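PDB 4PSR: alpha-fucosidase GH29 from Fusarium graminearum, which hydrolyses alpha-L-fucosidic bonds as a family 29 glycoside hydrolase, probably including alpha-1,6-linked fucose on the innermost N-acetylglucosamine of glycoproteins. Local coordinates for residues 134-142 / 188-196; 168-176 / 207-215. All coordinates share one frame; numbering follows the deposited sequence. Where two conformers were deposited one is given.

Overall arrangement
Both contacts belong to the (beta/alpha)8 barrel domain, and their centres lie about 12 Å apart. Interaction 1 joins the loop after strand 119-125 to the short helix 189-195, towards the periphery; interaction 2 packs strand 165-170 and the turn after it on helix 200-218. Glu213 of interaction 2 links them: its OE1 lies 2.6 Å from Ser135 OG and its OE2 2.8 Å from Lys136 N, probable hydrogen bonds to the loop of interaction 1. Interaction 2 is nearer the active site, since His171 touches the bound fucose and the side chain of Ala173 is about 10 Å from that sugar. Interaction 1 lies outward, with the Leu191 side chain about 11 Å from an N-acetylglucosamine.

Interaction 1 of 2, residues 134-142 / 188-196; sequences DSKVNEWNP and DTSLQKLLG
Trp140 lays one face of its indole against Leu194: CB of Leu194 sits 3.6 Å from the centroid of the five-membered ring and only 7° off the ring normal, a CH-pi contact. Packing is tightest here, and Leu194 CD1 extends the cover towards indole CG and CD2. From the ring edge, Trp140 NE1 donates to Ser190 O over 2.8 Å, approaching from above the carbonyl plane, while Leu191 CD1 packs 4.0 Å from Trp140 CZ2. Ile79 and Glu76 of helix 76-80 also touch Leu194. The contact fastens the loop after the second barrel strand, 119-125, to helix 189-195, whose N-cap is Asp188. On the loop, an Asx turn directs Asn138 OD1 to Trp140 N, while Asn138 ND2 bonds Ser131 and Gly129. Towards solvent the contact turns polar. The Glu139 side chain starts between its backbone N and carbonyl carbon (chi1 62°) and bends at chi2, which places its carboxylate between two helix residues. Ser190 OG donates to the anti lone pair of Glu139 OE2 at 2.6 Å; Lys193 NZ forms a salt bridge at 2.9 Å with Glu139 OE1, on its syn lone pair, and also donates to Val137 O. A water donates to Glu139 OE2.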
loop_
_atom_site.group_PDB
_atom_site.type_symbol
_atom_site.label_atom_id
_atom_site.label_comp_id
_atom_site.label_asym_id
_atom_site.label_seq_id
_atom_site.Cartn_x
_atom_site.Cartn_y
_atom_site.Cartn_z
ATOM N N ASP A 134 7.317 -23.476 -8.942
ATOM C CA ASP A 134 8.061 -24.718 -9.115
ATOM C C ASP A 134 9.444 -24.505 -8.537
ATOM O O ASP A 134 10.315 -23.945 -9.204
ATOM C CB ASP A 134 8.168 -25.034 -10.609
ATOM C CG ASP A 134 8.674 -26.424 -10.868
ATOM O OD1 ASP A 134 9.122 -27.079 -9.912
ATOM O OD2 ASP A 134 8.607 -26.859 -12.033
ATOM N N SER A 135 9.655 -24.921 -7.294
ATOM C CA SER A 135 10.868 -24.595 -6.544
ATOM C C SER A 135 11.796 -25.794 -6.391
ATOM O O SER A 135 11.355 -26.888 -5.996
ATOM C CB SER A 135 10.480 -24.071 -5.162
ATOM O OG SER A 135 11.612 -23.851 -4.350
ATOM N N LYS A 136 13.062 -25.597 -6.739
ATOM C CA LYS A 136 14.113 -26.584 -6.462
ATOM C C LYS A 136 14.592 -26.448 -5.024
ATOM O O LYS A 136 14.911 -27.442 -4.381
ATOM C CB LYS A 136 15.277 -26.450 -7.445
ATOM C CG LYS A 136 14.837 -26.691 -8.892
ATOM C CD LYS A 136 15.925 -26.415 -9.919
ATOM C CE LYS A 136 15.347 -26.422 -11.336
ATOM N NZ LYS A 136 14.245 -25.427 -11.516
ATOM N N VAL A 137 14.629 -25.223 -4.499
ATOM C CA VAL A 137 15.164 -25.048 -3.147
ATOM C C VAL A 137 14.167 -25.424 -2.059
ATOM O O VAL A 137 14.571 -25.680 -0.915
ATOM C CB VAL A 137 15.717 -23.610 -2.874
ATOM C CG1 VAL A 137 16.817 -23.243 -3.881
ATOM C CG2 VAL A 137 14.644 -22.571 -2.879
ATOM N N ASN A 138 12.875 -25.489 -2.400
ATOM C CA ASN A 138 11.848 -25.874 -1.434
ATOM C C ASN A 138 10.877 -26.869 -2.062
ATOM O O ASN A 138 10.050 -26.500 -2.896
ATOM C CB ASN A 138 11.091 -24.645 -0.911
ATOM C CG ASN A 138 10.026 -25.014 0.086
ATOM O OD1 ASN A 138 10.047 -26.122 0.651
ATOM N ND2 ASN A 138 9.100 -24.109 0.331
ATOM N N GLU A 139 10.970 -28.128 -1.646
ATOM C CA GLU A 139 10.090 -29.191 -2.133
ATOM C C GLU A 139 8.625 -29.009 -1.742
ATOM O O GLU A 139 7.719 -29.639 -2.342
ATOM C CB GLU A 139 10.553 -30.569 -1.655
ATOM C CG GLU A 139 10.569 -30.786 -0.116
ATOM C CD GLU A 139 11.845 -30.360 0.574
ATOM O OE1 GLU A 139 12.626 -29.545 0.042
ATOM O OE2 GLU A 139 12.059 -30.883 1.698
ATOM N N TRP A 140 8.374 -28.149 -0.754
ATOM C CA TRP A 140 7.026 -27.872 -0.310
ATOM C C TRP A 140 6.400 -26.877 -1.267
ATOM O O TRP A 140 6.436 -25.659 -1.045
ATOM C CB TRP A 140 7.032 -27.370 1.146
ATOM C CG TRP A 140 7.532 -28.443 2.092
ATOM C CD1 TRP A 140 8.814 -28.595 2.550
ATOM C CD2 TRP A 140 6.767 -29.511 2.661
ATOM N NE1 TRP A 140 8.884 -29.694 3.370
ATOM C CE2 TRP A 140 7.653 -30.274 3.452
ATOM C CE3 TRP A 140 5.427 -29.885 2.584
ATOM C CZ2 TRP A 140 7.235 -31.388 4.170
ATOM C CZ3 TRP A 140 5.008 -30.972 3.301
ATOM C CH2 TRP A 140 5.922 -31.720 4.088
ATOM N N ASN A 141 5.837 -27.405 -2.349
ATOM C CA ASN A 141 5.334 -26.552 -3.425
ATOM C C ASN A 141 4.211 -27.289 -4.158
ATOM O O ASN A 141 4.072 -28.530 -4.053
ATOM C CB ASN A 141 6.498 -26.093 -4.336
ATOM C CG ASN A 141 7.012 -27.181 -5.261
ATOM O OD1 ASN A 141 6.256 -27.741 -6.052
ATOM N ND2 ASN A 141 8.298 -27.453 -5.200
ATOM N N PRO A 142 3.384 -26.559 -4.921
ATOM C CA PRO A 142 2.183 -27.114 -5.539
ATOM C C PRO A 142 2.433 -27.834 -6.864
ATOM O O PRO A 142 1.476 -28.307 -7.455
ATOM C CB PRO A 142 1.296 -25.886 -5.736
ATOM C CG PRO A 142 2.280 -24.769 -5.965
ATOM C CD PRO A 142 3.363 -25.090 -4.942
ATOM N N ASP A 188 12.564 -35.154 10.949
ATOM C CA ASP A 188 12.381 -35.259 9.497
ATOM C C ASP A 188 12.901 -33.966 8.861
ATOM O O ASP A 188 12.250 -32.925 8.990
ATOM C CB ASP A 188 10.880 -35.447 9.206
ATOM C CG ASP A 188 10.522 -35.500 7.704
ATOM O OD1 ASP A 188 11.264 -34.984 6.841
ATOM O OD2 ASP A 188 9.433 -36.048 7.388
ATOM N N THR A 189 14.038 -34.018 8.172
ATOM C CA THR A 189 14.666 -32.804 7.687
ATOM C C THR A 189 13.794 -32.091 6.655
ATOM O O THR A 189 13.835 -30.861 6.556
ATOM C CB THR A 189 16.059 -33.068 7.119
ATOM O OG1 THR A 189 15.970 -33.975 6.031
ATOM C CG2 THR A 189 16.968 -33.685 8.183
ATOM N N SER A 190 12.996 -32.829 5.889
ATOM C CA SER A 190 12.105 -32.172 4.933
ATOM C C SER A 190 11.028 -31.401 5.680
ATOM O O SER A 190 10.770 -30.223 5.390
ATOM C CB SER A 190 11.465 -33.193 3.988
ATOM O OG SER A 190 10.561 -32.516 3.125
ATOM N N LEU A 191 10.410 -32.035 6.670
ATOM C CA LEU A 191 9.404 -31.370 7.466
ATOM C C LEU A 191 9.965 -30.169 8.236
ATOM O O LEU A 191 9.277 -29.161 8.402
ATOM C CB LEU A 191 8.703 -32.363 8.404
ATOM C CG LEU A 191 7.435 -31.844 9.098
ATOM C CD1 LEU A 191 6.382 -31.355 8.111
ATOM C CD2 LEU A 191 6.876 -32.932 10.013
ATOM N N GLN A 192 11.209 -30.251 8.684
ATOM C CA GLN A 192 11.852 -29.109 9.309
ATOM C C GLN A 192 11.858 -27.897 8.387
ATOM O O GLN A 192 11.703 -26.768 8.847
ATOM C CB GLN A 192 13.278 -29.432 9.707
ATOM C CG GLN A 192 13.449 -30.381 10.899
ATOM C CD GLN A 192 14.912 -30.703 11.151
ATOM O OE1 GLN A 192 15.791 -30.318 10.383
ATOM N NE2 GLN A 192 15.177 -31.429 12.226
ATOM N N LYS A 193 12.050 -28.125 7.096
ATOM C CA LYS A 193 12.059 -27.016 6.143
ATOM C C LYS A 193 10.681 -26.335 6.093
ATOM O O LYS A 193 10.592 -25.105 6.096
ATOM C CB LYS A 193 12.471 -27.471 4.748
ATOM C CG LYS A 193 12.572 -26.322 3.728
ATOM C CD LYS A 193 13.009 -26.820 2.345
ATOM C CE LYS A 193 14.456 -27.316 2.330
ATOM N NZ LYS A 193 14.754 -27.879 0.987
ATOM N N LEU A 194 9.609 -27.103 6.046
ATOM C CA LEU A 194 8.258 -26.524 6.067
ATOM C C LEU A 194 8.024 -25.665 7.321
ATOM O O LEU A 194 7.505 -24.536 7.247
ATOM C CB LEU A 194 7.184 -27.601 5.970
ATOM C CG LEU A 194 5.748 -27.067 5.911
ATOM C CD1 LEU A 194 5.408 -26.431 4.560
ATOM C CD2 LEU A 194 4.769 -28.185 6.253
ATOM N N LEU A 195 8.417 -26.219 8.467
ATOM C CA LEU A 195 8.054 -25.693 9.778
ATOM C C LEU A 195 9.102 -24.737 10.373
ATOM O O LEU A 195 8.975 -24.334 11.530
ATOM C CB LEU A 195 7.775 -26.857 10.744
ATOM C CG LEU A 195 6.652 -27.791 10.326
ATOM C CD1 LEU A 195 6.489 -28.967 11.272
ATOM C CD2 LEU A 195 5.336 -27.046 10.251
ATOM N N GLY A 196 10.113 -24.374 9.602
ATOM C CA GLY A 196 11.098 -23.398 10.037
ATOM C C GLY A 196 11.984 -23.886 11.175
ATOM O O GLY A 196 12.357 -23.079 12.034
HETATM O O HOH W 1 14.701 -31.101 2.306
#

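Interaction 2 of 2, residues 168-176 / 207-215; sequences IAMHQAYNY and WFDKHREML
Trp207 O accepts two N-H groups: Gln172 NE2 at 3.0 Å and, more weakly, His211 N from the next turn of its own helix. The Gln172 bond lies almost in the plane of its amide but is bent, with an N-H...O angle of 141°. With chi1 at 85° and a bend at chi2, the Gln172 chain lays its amide over the CD1 rim of the Trp207 indole, the two planes 13° apart. Gln172 NE2 also stands 3.4 Å above the centre of the His211 imidazole, so two aromatic faces meet one nitrogen. One water joins Gln172 OE1 to Trp207 NE1; another joins Gln172 O to Lys210 NZ, also salt-bridged to Glu125. Strand 165-170 and helix 200-218 open a beta-alpha-beta crossover of the barrel, and their short segments run antiparallel, 10.9 Å apart at the axes. Toward Ile168 and Met214 the packing is apolar: Met170 CG meets Met214 CE at 3.9 Å, and Met214 SD touches Ile168 CG2 at 3.7 Å. His211 ND1 is buried without a partner while His211 NE2 is hydrogen-bonded, which is consistent with a neutral imidazole facing the Gln172 amide.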
loop_
_atom_site.group_PDB
_atom_site.type_symbol
_atom_site.label_atom_id
_atom_site.label_comp_id
_atom_site.label_asym_id
_atom_site.label_seq_id
_atom_site.Cartn_x
_atom_site.Cartn_y
_atom_site.Cartn_z
ATOM N N ILE A 168 4.704 -9.582 -6.540
ATOM C CA ILE A 168 4.788 -10.862 -5.834
ATOM C C ILE A 168 4.979 -10.570 -4.350
ATOM O O ILE A 168 5.902 -9.818 -3.996
ATOM C CB ILE A 168 5.955 -11.740 -6.348
ATOM C CG1 ILE A 168 5.762 -12.116 -7.834
ATOM C CG2 ILE A 168 6.129 -12.990 -5.472
ATOM C CD1 ILE A 168 4.658 -13.125 -8.112
ATOM N N ALA A 169 4.127 -11.136 -3.506
ATOM C CA ALA A 169 4.249 -10.994 -2.043
ATOM C C ALA A 169 4.911 -12.207 -1.428
ATOM O O ALA A 169 4.581 -13.372 -1.719
ATOM C CB ALA A 169 2.882 -10.718 -1.402
ATOM N N MET A 170 5.875 -11.905 -0.550
ATOM C CA MET A 170 6.721 -12.883 0.111
ATOM C C MET A 170 6.710 -12.617 1.610
ATOM O O MET A 170 7.027 -11.505 2.035
ATOM C CB MET A 170 8.137 -12.782 -0.420
ATOM C CG MET A 170 8.280 -13.086 -1.900
ATOM S SD MET A 170 8.050 -14.829 -2.300
ATOM C CE MET A 170 9.638 -15.474 -1.724
ATOM N N HIS A 171 6.342 -13.622 2.398
ATOM C CA HIS A 171 6.227 -13.463 3.846
ATOM C C HIS A 171 7.059 -14.550 4.578
ATOM O O HIS A 171 6.689 -15.016 5.658
ATOM C CB HIS A 171 4.754 -13.521 4.347
ATOM C CG HIS A 171 3.716 -12.848 3.480
ATOM N ND1 HIS A 171 2.769 -11.993 4.001
ATOM C CD2 HIS A 171 3.426 -12.964 2.155
ATOM C CE1 HIS A 171 1.935 -11.615 3.038
ATOM N NE2 HIS A 171 2.312 -12.193 1.911
ATOM N N GLN A 172 8.203 -14.901 3.998
ATOM C CA GLN A 172 8.903 -16.118 4.404
ATOM C C GLN A 172 9.898 -15.936 5.550
ATOM O O GLN A 172 10.448 -16.920 6.034
ATOM C CB GLN A 172 9.497 -16.852 3.194
ATOM C CG GLN A 172 10.857 -16.426 2.676
ATOM C CD GLN A 172 10.912 -15.116 1.911
ATOM O OE1 GLN A 172 9.996 -14.288 1.998
ATOM N NE2 GLN A 172 11.995 -14.904 1.157
ATOM N N ALA A 173 10.071 -14.711 6.032
ATOM C CA ALA A 173 10.918 -14.486 7.217
ATOM C C ALA A 173 10.288 -14.986 8.495
ATOM O O ALA A 173 10.983 -15.603 9.335
ATOM C CB ALA A 173 11.258 -13.032 7.356
ATOM N N TYR A 174 9.001 -14.736 8.723
ATOM C CA TYR A 174 8.419 -15.103 10.019
ATOM C C TYR A 174 8.280 -16.619 10.159
ATOM O O TYR A 174 8.206 -17.168 11.271
ATOM C CB TYR A 174 7.090 -14.374 10.243
ATOM C CG TYR A 174 6.435 -14.583 11.579
ATOM C CD1 TYR A 174 7.174 -14.578 12.763
ATOM C CD2 TYR A 174 5.062 -14.703 11.674
ATOM C CE1 TYR A 174 6.556 -14.753 13.973
ATOM C CE2 TYR A 174 4.431 -14.880 12.897
ATOM C CZ TYR A 174 5.182 -14.882 14.048
ATOM O OH TYR A 174 4.505 -15.064 15.246
ATOM N N ASN A 175 8.327 -17.321 9.025
ATOM C CA ASN A 175 8.303 -18.777 9.023
ATOM C C ASN A 175 9.255 -19.430 10.038
ATOM O O ASN A 175 8.862 -20.409 10.687
ATOM C CB ASN A 175 8.615 -19.285 7.597
ATOM C CG ASN A 175 8.801 -20.773 7.536
ATOM O OD1 ASN A 175 9.941 -21.253 7.506
ATOM N ND2 ASN A 175 7.706 -21.525 7.555
ATOM N N TYR A 176 10.463 -18.899 10.150
ATOM C CA TYR A 176 11.467 -19.456 11.051
ATOM C C TYR A 176 11.773 -18.537 12.207
ATOM O O TYR A 176 12.762 -18.775 12.931
ATOM C CB TYR A 176 12.746 -19.821 10.296
ATOM C CG TYR A 176 13.523 -18.703 9.622
ATOM C CD1 TYR A 176 13.205 -18.284 8.317
ATOM C CD2 TYR A 176 14.648 -18.123 10.239
ATOM C CE1 TYR A 176 13.942 -17.324 7.691
ATOM C CE2 TYR A 176 15.383 -17.125 9.605
ATOM C CZ TYR A 176 15.042 -16.755 8.320
ATOM O OH TYR A 176 15.776 -15.796 7.657
ATOM N N TRP A 207 15.982 -18.106 2.959
ATOM C CA TRP A 207 15.195 -16.879 2.748
ATOM C C TRP A 207 15.627 -16.205 1.459
ATOM O O TRP A 207 14.801 -15.816 0.614
ATOM C CB TRP A 207 15.375 -15.935 3.943
ATOM C CG TRP A 207 14.649 -14.616 3.793
ATOM C CD1 TRP A 207 13.372 -14.328 4.185
ATOM C CD2 TRP A 207 15.182 -13.419 3.220
ATOM N NE1 TRP A 207 13.070 -13.013 3.859
ATOM C CE2 TRP A 207 14.149 -12.438 3.254
ATOM C CE3 TRP A 207 16.416 -13.081 2.659
ATOM C CZ2 TRP A 207 14.344 -11.132 2.788
ATOM C CZ3 TRP A 207 16.603 -11.794 2.182
ATOM C CH2 TRP A 207 15.561 -10.828 2.246
ATOM N N PHE A 208 16.940 -16.069 1.299
ATOM C CA PHE A 208 17.526 -15.502 0.099
ATOM C C PHE A 208 17.302 -16.383 -1.133
ATOM O O PHE A 208 16.881 -15.887 -2.193
ATOM C CB PHE A 208 19.033 -15.240 0.261
ATOM C CG PHE A 208 19.706 -14.883 -1.024
ATOM C CD1 PHE A 208 19.728 -13.575 -1.468
ATOM C CD2 PHE A 208 20.286 -15.847 -1.819
ATOM C CE1 PHE A 208 20.323 -13.238 -2.680
ATOM C CE2 PHE A 208 20.872 -15.507 -3.017
ATOM C CZ PHE A 208 20.886 -14.195 -3.443
ATOM N N ASP A 209 17.540 -17.685 -0.990
ATOM C CA ASP A 209 17.438 -18.590 -2.138
ATOM C C ASP A 209 16.001 -18.615 -2.679
ATOM O O ASP A 209 15.781 -18.713 -3.885
ATOM C CB ASP A 209 17.865 -20.011 -1.778
ATOM C CG ASP A 209 19.368 -20.148 -1.557
ATOM O OD1 ASP A 209 20.123 -19.258 -1.971
ATOM O OD2 ASP A 209 19.767 -21.188 -0.999
ATOM N N LYS A 210 15.009 -18.543 -1.791
ATOM C CA LYS A 210 13.610 -18.476 -2.213
ATOM C C LYS A 210 13.354 -17.213 -3.043
ATOM O O LYS A 210 12.744 -17.261 -4.140
ATOM C CB LYS A 210 12.683 -18.537 -1.001
ATOM C CG LYS A 210 12.505 -19.924 -0.423
ATOM C CD LYS A 210 11.819 -19.874 0.944
ATOM C CE LYS A 210 11.392 -21.252 1.419
ATOM N NZ LYS A 210 10.611 -21.113 2.679
ATOM N N HIS A 211 13.772 -16.053 -2.531
ATOM C CA HIS A 211 13.650 -14.818 -3.302
ATOM C C HIS A 211 14.336 -14.898 -4.662
ATOM O O HIS A 211 13.755 -14.527 -5.676
ATOM C CB HIS A 211 14.294 -13.642 -2.578
ATOM C CG HIS A 211 13.405 -12.882 -1.657
ATOM N ND1 HIS A 211 12.115 -12.531 -1.995
ATOM C CD2 HIS A 211 13.648 -12.334 -0.443
ATOM C CE1 HIS A 211 11.605 -11.789 -1.029
ATOM N NE2 HIS A 211 12.515 -11.651 -0.073
ATOM N N ARG A 212 15.574 -15.370 -4.674
ATOM C CA ARG A 212 16.369 -15.435 -5.894
ATOM C C ARG A 212 15.709 -16.314 -6.961
ATOM O O ARG A 212 15.613 -15.937 -8.134
ATOM C CB ARG A 212 17.773 -15.957 -5.576
ATOM C CG ARG A 212 18.557 -16.378 -6.812
ATOM C CD ARG A 212 20.048 -16.493 -6.558
ATOM N NE ARG A 212 20.316 -17.483 -5.529
ATOM C CZ ARG A 212 21.522 -17.907 -5.180
ATOM N NH1 ARG A 212 21.640 -18.810 -4.220
ATOM N NH2 ARG A 212 22.603 -17.426 -5.776
ATOM N N GLU A 213 15.260 -17.487 -6.542
ATOM C CA GLU A 213 14.656 -18.466 -7.448
ATOM C C GLU A 213 13.346 -17.896 -7.980
ATOM O O GLU A 213 13.070 -17.931 -9.189
ATOM C CB GLU A 213 14.413 -19.780 -6.719
ATOM C CG GLU A 213 13.959 -20.941 -7.609
ATOM C CD GLU A 213 13.723 -22.164 -6.771
ATOM O OE1 GLU A 213 12.819 -22.088 -5.908
ATOM O OE2 GLU A 213 14.499 -23.160 -6.857
ATOM N N MET A 214 12.518 -17.344 -7.090
ATOM C CA MET A 214 11.235 -16.795 -7.503
ATOM C C MET A 214 11.447 -15.641 -8.471
ATOM O O MET A 214 10.761 -15.534 -9.497
ATOM C CB MET A 214 10.414 -16.334 -6.270
ATOM C CG MET A 214 9.104 -15.569 -6.607
ATOM S SD MET A 214 9.359 -13.832 -7.027
ATOM C CE MET A 214 9.881 -13.192 -5.431
ATOM N N LEU A 215 12.398 -14.762 -8.196
ATOM C CA LEU A 215 12.457 -13.536 -8.993
ATOM C C LEU A 215 13.089 -13.788 -10.370
ATOM O O LEU A 215 12.714 -13.128 -11.346
ATOM C CB LEU A 215 13.112 -12.395 -8.214
ATOM C CG LEU A 215 14.630 -12.376 -7.984
ATOM C CD1 LEU A 215 15.364 -11.782 -9.194
ATOM C CD2 LEU A 215 14.996 -11.613 -6.710
HETATM O O HOH W 2 10.515 -11.691 2.856
HETATM O O HOH W 3 11.501 -19.236 4.709
#